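Local coordinates for endoribonuclease MazF4 (Mycobacterium tuberculosis, PDB 5XE2), which cleaves single-stranded mRNA between the first and second bases of UCGCU sequences, as the toxin of a type II toxin-antitoxin pair, at the interface of chains A and B. Sequence-based numbering; all coordinates share one arbitrary frame. Chains: chain A/B, Endoribonuclease MazF4.

Contact 1: the interface of chains A and B. Residues chain A 39, 69, 71-73, 102; chain B 39, 69, 71-73, 102.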
loop_
_atom_site.group_PDB
_atom_site.type_symbol
_atom_site.label_atom_id
_atom_site.label_comp_id
_atom_site.label_asym_id
_atom_site.label_seq_id
_atom_site.Cartn_x
_atom_site.Cartn_y
_atom_site.Cartn_z
ATOM N N VAL A 39 3.828 -2.553 -6.242
ATOM C CA VAL A 39 2.872 -2.663 -5.156
ATOM C C VAL A 39 1.597 -3.277 -5.714
ATOM O O VAL A 39 1.162 -2.945 -6.824
ATOM C CB VAL A 39 2.599 -1.314 -4.474
ATOM C CG1 VAL A 39 1.520 -1.448 -3.410
ATOM C CG2 VAL A 39 3.876 -0.786 -3.850
ATOM N N ASP A 69 -7.382 -3.564 1.559
ATOM C CA ASP A 69 -6.681 -3.453 2.849
ATOM C C ASP A 69 -5.331 -4.167 2.872
ATOM O O ASP A 69 -4.464 -3.801 3.663
ATOM C CB ASP A 69 -7.551 -3.965 4.014
ATOM C CG ASP A 69 -8.700 -3.028 4.348
ATOM O OD1 ASP A 69 -8.525 -1.798 4.235
ATOM O OD2 ASP A 69 -9.778 -3.513 4.733
ATOM N N ILE A 71 -2.238 -4.494 1.159
ATOM C CA ILE A 71 -1.344 -3.865 0.200
ATOM C C ILE A 71 0.077 -4.337 0.502
ATOM O O ILE A 71 0.537 -4.241 1.643
ATOM C CB ILE A 71 -1.434 -2.319 0.274
ATOM C CG1 ILE A 71 -2.873 -1.826 0.049
ATOM C CG2 ILE A 71 -0.535 -1.669 -0.774
ATOM C CD1 ILE A 71 -3.176 -0.478 0.679
ATOM N N GLU A 72 0.773 -4.848 -0.515
ATOM C CA GLU A 72 2.145 -5.343 -0.345
ATOM C C GLU A 72 3.058 -4.963 -1.497
ATOM O O GLU A 72 2.606 -4.697 -2.610
ATOM C CB GLU A 72 2.134 -6.865 -0.158
ATOM C CG GLU A 72 1.476 -7.276 1.149
ATOM C CD GLU A 72 1.649 -8.729 1.510
ATOM O OE1 GLU A 72 2.584 -9.379 0.990
ATOM O OE2 GLU A 72 0.830 -9.230 2.323
ATOM N N THR A 73 4.351 -4.931 -1.206
ATOM C CA THR A 73 5.368 -4.687 -2.194
ATOM C C THR A 73 5.902 -6.051 -2.658
ATOM O O THR A 73 6.366 -6.846 -1.846
ATOM C CB THR A 73 6.502 -3.817 -1.613
ATOM O OG1 THR A 73 5.962 -2.572 -1.156
ATOM C CG2 THR A 73 7.580 -3.531 -2.666
ATOM N N LEU A 102 -6.188 3.561 3.066
ATOM C CA LEU A 102 -5.054 4.384 3.500
ATOM C C LEU A 102 -5.421 5.753 4.100
ATOM O O LEU A 102 -4.557 6.629 4.204
ATOM C CB LEU A 102 -4.114 4.584 2.311
ATOM C CG LEU A 102 -3.504 3.288 1.771
ATOM C CD1 LEU A 102 -3.027 3.469 0.344
ATOM C CD2 LEU A 102 -2.362 2.840 2.652
ATOM N N VAL B 39 -1.228 -1.398 7.528
ATOM C CA VAL B 39 -0.414 -1.073 6.372
ATOM C C VAL B 39 0.514 0.070 6.758
ATOM O O VAL B 39 0.110 1.011 7.454
ATOM C CB VAL B 39 -1.258 -0.723 5.137
ATOM C CG1 VAL B 39 -0.375 -0.291 3.976
ATOM C CG2 VAL B 39 -2.094 -1.922 4.731
ATOM N N ASP B 69 6.709 4.586 -1.892
ATOM C CA ASP B 69 6.667 3.474 -2.856
ATOM C C ASP B 69 6.694 2.096 -2.198
ATOM O O ASP B 69 6.221 1.130 -2.793
ATOM C CB ASP B 69 7.809 3.572 -3.886
ATOM C CG ASP B 69 7.603 4.694 -4.890
ATOM O OD1 ASP B 69 6.444 4.960 -5.265
ATOM O OD2 ASP B 69 8.597 5.308 -5.318
ATOM N N ILE B 71 5.144 0.078 0.279
ATOM C CA ILE B 71 3.948 -0.092 1.089
ATOM C C ILE B 71 3.815 -1.577 1.424
ATOM O O ILE B 71 3.850 -2.425 0.527
ATOM C CB ILE B 71 2.686 0.416 0.346
ATOM C CG1 ILE B 71 2.831 1.889 -0.070
ATOM C CG2 ILE B 71 1.446 0.285 1.225
ATOM C CD1 ILE B 71 1.986 2.286 -1.267
ATOM N N GLU B 72 3.665 -1.895 2.710
ATOM C CA GLU B 72 3.536 -3.289 3.155
ATOM C C GLU B 72 2.491 -3.468 4.242
ATOM O O GLU B 72 2.151 -2.531 4.962
ATOM C CB GLU B 72 4.895 -3.814 3.634
ATOM C CG GLU B 72 5.897 -3.927 2.498
ATOM C CD GLU B 72 7.165 -4.664 2.849
ATOM O OE1 GLU B 72 7.167 -5.438 3.833
ATOM O OE2 GLU B 72 8.177 -4.457 2.132
ATOM N N THR B 73 1.979 -4.688 4.337
ATOM C CA THR B 73 1.051 -5.067 5.369
ATOM C C THR B 73 1.854 -5.735 6.495
ATOM O O THR B 73 2.557 -6.713 6.260
ATOM C CB THR B 73 -0.027 -6.021 4.816
ATOM O OG1 THR B 73 -0.728 -5.380 3.745
ATOM C CG2 THR B 73 -1.036 -6.412 5.903
ATOM N N LEU B 102 0.513 5.061 -5.872
ATOM C CA LEU B 102 -0.565 4.155 -6.279
ATOM C C LEU B 102 -1.408 4.625 -7.478
ATOM O O LEU B 102 -2.506 4.104 -7.698
ATOM C CB LEU B 102 -1.479 3.914 -5.077
ATOM C CG LEU B 102 -0.787 3.232 -3.893
ATOM C CD1 LEU B 102 -1.547 3.482 -2.607
ATOM C CD2 LEU B 102 -0.658 1.749 -4.145
#

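Contact 2: the interface of chains A and B. Residues chain A 8, 26-28, 95-96, 98-99, 104; chain B 101-106.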
loop_
_atom_site.group_PDB
_atom_site.type_symbol
_atom_site.label_atom_id
_atom_site.label_comp_id
_atom_site.label_asym_id
_atom_site.label_seq_id
_atom_site.Cartn_x
_atom_site.Cartn_y
_atom_site.Cartn_z
ATOM N N ARG A 8 -0.273 -1.343 -14.222
ATOM C CA ARG A 8 -1.369 -1.130 -13.286
ATOM C C ARG A 8 -2.637 -1.777 -13.853
ATOM O O ARG A 8 -2.898 -1.682 -15.057
ATOM C CB ARG A 8 -1.583 0.359 -13.047
ATOM C CG ARG A 8 -2.404 0.665 -11.817
ATOM C CD ARG A 8 -2.315 2.128 -11.424
ATOM N NE ARG A 8 -2.938 2.344 -10.123
ATOM C CZ ARG A 8 -4.247 2.479 -9.894
ATOM N NH1 ARG A 8 -5.143 2.430 -10.883
ATOM N NH2 ARG A 8 -4.667 2.668 -8.645
ATOM N N VAL A 26 -1.167 -2.261 -8.325
ATOM C CA VAL A 26 -1.736 -0.917 -8.085
ATOM C C VAL A 26 -0.729 0.242 -8.121
ATOM O O VAL A 26 -1.133 1.409 -8.135
ATOM C CB VAL A 26 -2.584 -0.878 -6.791
ATOM C CG1 VAL A 26 -3.803 -1.788 -6.953
ATOM C CG2 VAL A 26 -1.777 -1.293 -5.564
ATOM N N SER A 27 0.564 -0.062 -8.167
ATOM C CA SER A 27 1.582 0.971 -8.334
ATOM C C SER A 27 1.527 1.587 -9.740
ATOM O O SER A 27 1.066 0.958 -10.692
ATOM C CB SER A 27 2.982 0.425 -8.018
ATOM O OG SER A 27 3.123 -0.925 -8.420
ATOM N N ASN A 28 1.985 2.830 -9.842
ATOM C CA ASN A 28 1.973 3.558 -11.106
ATOM C C ASN A 28 2.941 2.947 -12.123
ATOM O O ASN A 28 3.973 2.362 -11.751
ATOM C CB ASN A 28 2.262 5.051 -10.877
ATOM C CG ASN A 28 3.727 5.334 -10.556
ATOM O OD1 ASN A 28 4.598 5.217 -11.420
ATOM N ND2 ASN A 28 4.002 5.724 -9.322
ATOM N N ASN A 95 -9.565 2.272 -6.996
ATOM C CA ASN A 95 -8.943 3.540 -6.577
ATOM C C ASN A 95 -9.573 4.108 -5.316
ATOM O O ASN A 95 -8.867 4.574 -4.423
ATOM C CB ASN A 95 -9.015 4.602 -7.668
ATOM C CG ASN A 95 -8.238 4.229 -8.911
ATOM O OD1 ASN A 95 -7.299 3.423 -8.875
ATOM N ND2 ASN A 95 -8.621 4.827 -10.024
ATOM N N THR A 96 -10.901 4.070 -5.250
ATOM C CA THR A 96 -11.632 4.587 -4.092
ATOM C C THR A 96 -11.357 3.720 -2.869
ATOM O O THR A 96 -11.121 4.246 -1.781
ATOM C CB THR A 96 -13.147 4.654 -4.374
ATOM O OG1 THR A 96 -13.357 5.443 -5.548
ATOM C CG2 THR A 96 -13.903 5.286 -3.202
ATOM N N LEU A 98 -8.693 1.765 -2.257
ATOM C CA LEU A 98 -7.326 2.063 -1.815
ATOM C C LEU A 98 -7.234 3.362 -1.005
ATOM O O LEU A 98 -6.588 3.398 0.045
ATOM C CB LEU A 98 -6.387 2.147 -3.014
ATOM C CG LEU A 98 -6.049 0.861 -3.765
ATOM C CD1 LEU A 98 -5.368 1.201 -5.076
ATOM C CD2 LEU A 98 -5.159 -0.045 -2.922
ATOM N N ALA A 99 -7.879 4.428 -1.490
ATOM C CA ALA A 99 -7.935 5.699 -0.749
ATOM C C ALA A 99 -8.560 5.526 0.645
ATOM O O ALA A 99 -8.059 6.068 1.629
ATOM C CB ALA A 99 -8.695 6.755 -1.552
ATOM N N LEU A 104 -6.950 8.417 3.110
ATOM C CA LEU A 104 -6.680 9.609 2.314
ATOM C C LEU A 104 -7.943 10.465 2.262
ATOM O O LEU A 104 -9.050 9.929 2.358
ATOM C CB LEU A 104 -6.238 9.236 0.900
ATOM C CG LEU A 104 -5.046 8.261 0.805
ATOM C CD1 LEU A 104 -4.727 7.964 -0.646
ATOM C CD2 LEU A 104 -3.817 8.810 1.504
ATOM N N ALA B 101 2.255 7.254 -5.588
ATOM C CA ALA B 101 2.805 5.906 -5.658
ATOM C C ALA B 101 1.785 4.910 -6.247
ATOM O O ALA B 101 2.146 4.072 -7.053
ATOM C CB ALA B 101 3.270 5.454 -4.290
ATOM N N LEU B 102 0.513 5.061 -5.872
ATOM C CA LEU B 102 -0.565 4.155 -6.279
ATOM C C LEU B 102 -1.408 4.625 -7.478
ATOM O O LEU B 102 -2.506 4.104 -7.698
ATOM C CB LEU B 102 -1.479 3.914 -5.077
ATOM C CG LEU B 102 -0.787 3.232 -3.893
ATOM C CD1 LEU B 102 -1.547 3.482 -2.607
ATOM C CD2 LEU B 102 -0.658 1.749 -4.145
ATOM N N GLY B 103 -0.904 5.598 -8.239
ATOM C CA GLY B 103 -1.545 6.062 -9.469
ATOM C C GLY B 103 -2.975 6.534 -9.315
ATOM O O GLY B 103 -3.782 6.351 -10.221
ATOM N N LEU B 104 -3.294 7.149 -8.177
ATOM C CA LEU B 104 -4.653 7.612 -7.920
ATOM C C LEU B 104 -4.848 8.970 -8.589
ATOM O O LEU B 104 -3.878 9.716 -8.753
ATOM C CB LEU B 104 -4.921 7.720 -6.420
ATOM C CG LEU B 104 -4.634 6.449 -5.593
ATOM C CD1 LEU B 104 -4.924 6.701 -4.127
ATOM C CD2 LEU B 104 -5.447 5.266 -6.086
ATOM N N PRO B 105 -6.100 9.308 -8.966
ATOM C CA PRO B 105 -6.339 10.586 -9.646
ATOM C C PRO B 105 -6.549 11.750 -8.680
ATOM O O PRO B 105 -7.352 12.631 -8.957
ATOM C CB PRO B 105 -7.603 10.293 -10.463
ATOM C CG PRO B 105 -8.360 9.338 -9.611
ATOM C CD PRO B 105 -7.334 8.503 -8.885
ATOM N N TRP B 106 -5.828 11.761 -7.561
ATOM C CA TRP B 106 -5.993 12.779 -6.530
ATOM C C TRP B 106 -4.622 13.192 -5.975
ATOM O O TRP B 106 -3.694 12.381 -5.968
ATOM C CB TRP B 106 -6.884 12.281 -5.385
ATOM C CG TRP B 106 -8.226 11.733 -5.828
ATOM C CD1 TRP B 106 -9.244 12.430 -6.423
ATOM C CD2 TRP B 106 -8.697 10.378 -5.692
ATOM N NE1 TRP B 106 -10.310 11.593 -6.677
ATOM C CE2 TRP B 106 -10.000 10.330 -6.242
ATOM C CE3 TRP B 106 -8.142 9.201 -5.165
ATOM C CZ2 TRP B 106 -10.754 9.152 -6.284
ATOM C CZ3 TRP B 106 -8.900 8.023 -5.205
ATOM C CH2 TRP B 106 -10.188 8.012 -5.763
#

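Contact 1: the interface of chains A and B
This patch lies on the two-fold axis of the MazF4 pair, where strand 70-75 of one chain crosses its copy; MazF toxins commonly dimerise, and this is probably the centre of that dimer. The tight part is apolar. A:Ile71 and B:Ile71 cross obliquely and touch through their CG2 methyls, A:Ile71 CG2 to B:Ile71 CG2 at 3.4 Å, closer than usual van der Waals contact. In each, CG2 stands anti to the backbone N, with the CG1 branch beside that N (chi1 -57°). Further along the axis the leucines meet tip to tip, A:Leu102 CD1 lying 3.3 Å from B:Leu102 CD1. Their other branches are packed less closely: A:Val39 CG1, anti to its own N (chi1 176°), crosses B:Leu102 at about a right angle, 3.9 Å from B:Leu102 CD2.

The looser side is that of the glutamates. The carboxylate arms of A:Glu72 and B:Glu72 extend away from the core, with A:Glu72 OE1 and B:Glu72 OE1 6.7 Å apart; like charges there might repel if both are ionised. At the border between these arms and the tight core, threonine hydroxyls pin the strands together. B:Thr73 OG1, held anti to its carbonyl carbon (chi1 -59°), can accept from A:Ile71 N at 3.1 Å. The same hydroxyl, B:Thr73 OG1, donates to A:Ile71 O at 2.7 Å, from above the carbonyl plane rather than along a lone pair.

Contact 2: the interface of chains A and B
The C-terminal segment of chain B, residues 101-106, packs across chain A, against A:Arg8, the loop at A:Val26 to A:Asn28 and helix 88-101.

Hydrogen bonds centre on A:Arg8. Its chain is extended from CG to NE, with CG anti to the backbone N (chi1 -163°), and brings the guanidinium under the turn at B:Gly103. A:Arg8 NH2 donates to the main-chain oxygen B:Leu102 O at 2.8 Å; the approach follows the C=O axis, but the N-H itself is strongly bent (125° at the hydrogen), because B:Leu102 O faces the guanidinium between NE and NH2, tilted out of its plane. Bonds within chain A set the guanidinium's rotation. A:Asn95 OD1 takes a hydrogen from A:Arg8 NH2 at 2.7 Å, at the guanidinium edge and in its plane. The one N-H of A:Arg8 NE goes chiefly to A:Val26 O at 2.8 Å, from above the carbonyl plane, and leans only weakly on B:Leu102 O. The positive group thus sits among carbonyl oxygens; it may ease the approach of A:Val26 O to B:Leu102 O, two acceptors 3.1 Å apart. B:Gly103 O lies over one guanidinium face. Farther along, A:Asn28 N donates to B:Ala101 O, on the last residue of chain B's helix 88-101, at 3.1 Å and 152° at the hydrogen.

Apolar packing fills in around these bonds. The side chains of A:Val26 and B:Leu102 lie side by side, pointing the same way, with A:Val26 CG2 3.5 Å from B:Leu102 CD2. B:Leu104 slides past A:Asn95 in the opposite direction, its CD2 against the amide, while B:Leu104 CD1 meets A:Leu104 CD1 tip to tip at 3.7 Å. B:Trp106, poorly ordered, turns the edge of its ring to the A:Asn95 backbone, with B:Pro105 over one face.

In the fold, the segment leaves the end of chain B's helix 88-101 and crosses chain A from the loop after strand 21-25 to the flank of chain A's helix 88-101.

The C-alpha centres of contacts 1 and 2 lie about 11 Å apart, and B:Leu102 belongs to both: its side chain enters the core on the axis while its main-chain oxygen faces the arginine of the other chain. Contact 1 joins strand 70-75 to its copy on the two-fold, whereas contact 2 packs the C-terminal segment of one chain on the other, reaching outward from the axis, where the Leu104 side chains meet, with a twin on the other side. The crossing of the strands and the packing of the C-terminal segments therefore form one continuous surface. Such reciprocal packing fits a stable dimer, although the structure alone does not show its stability in solution.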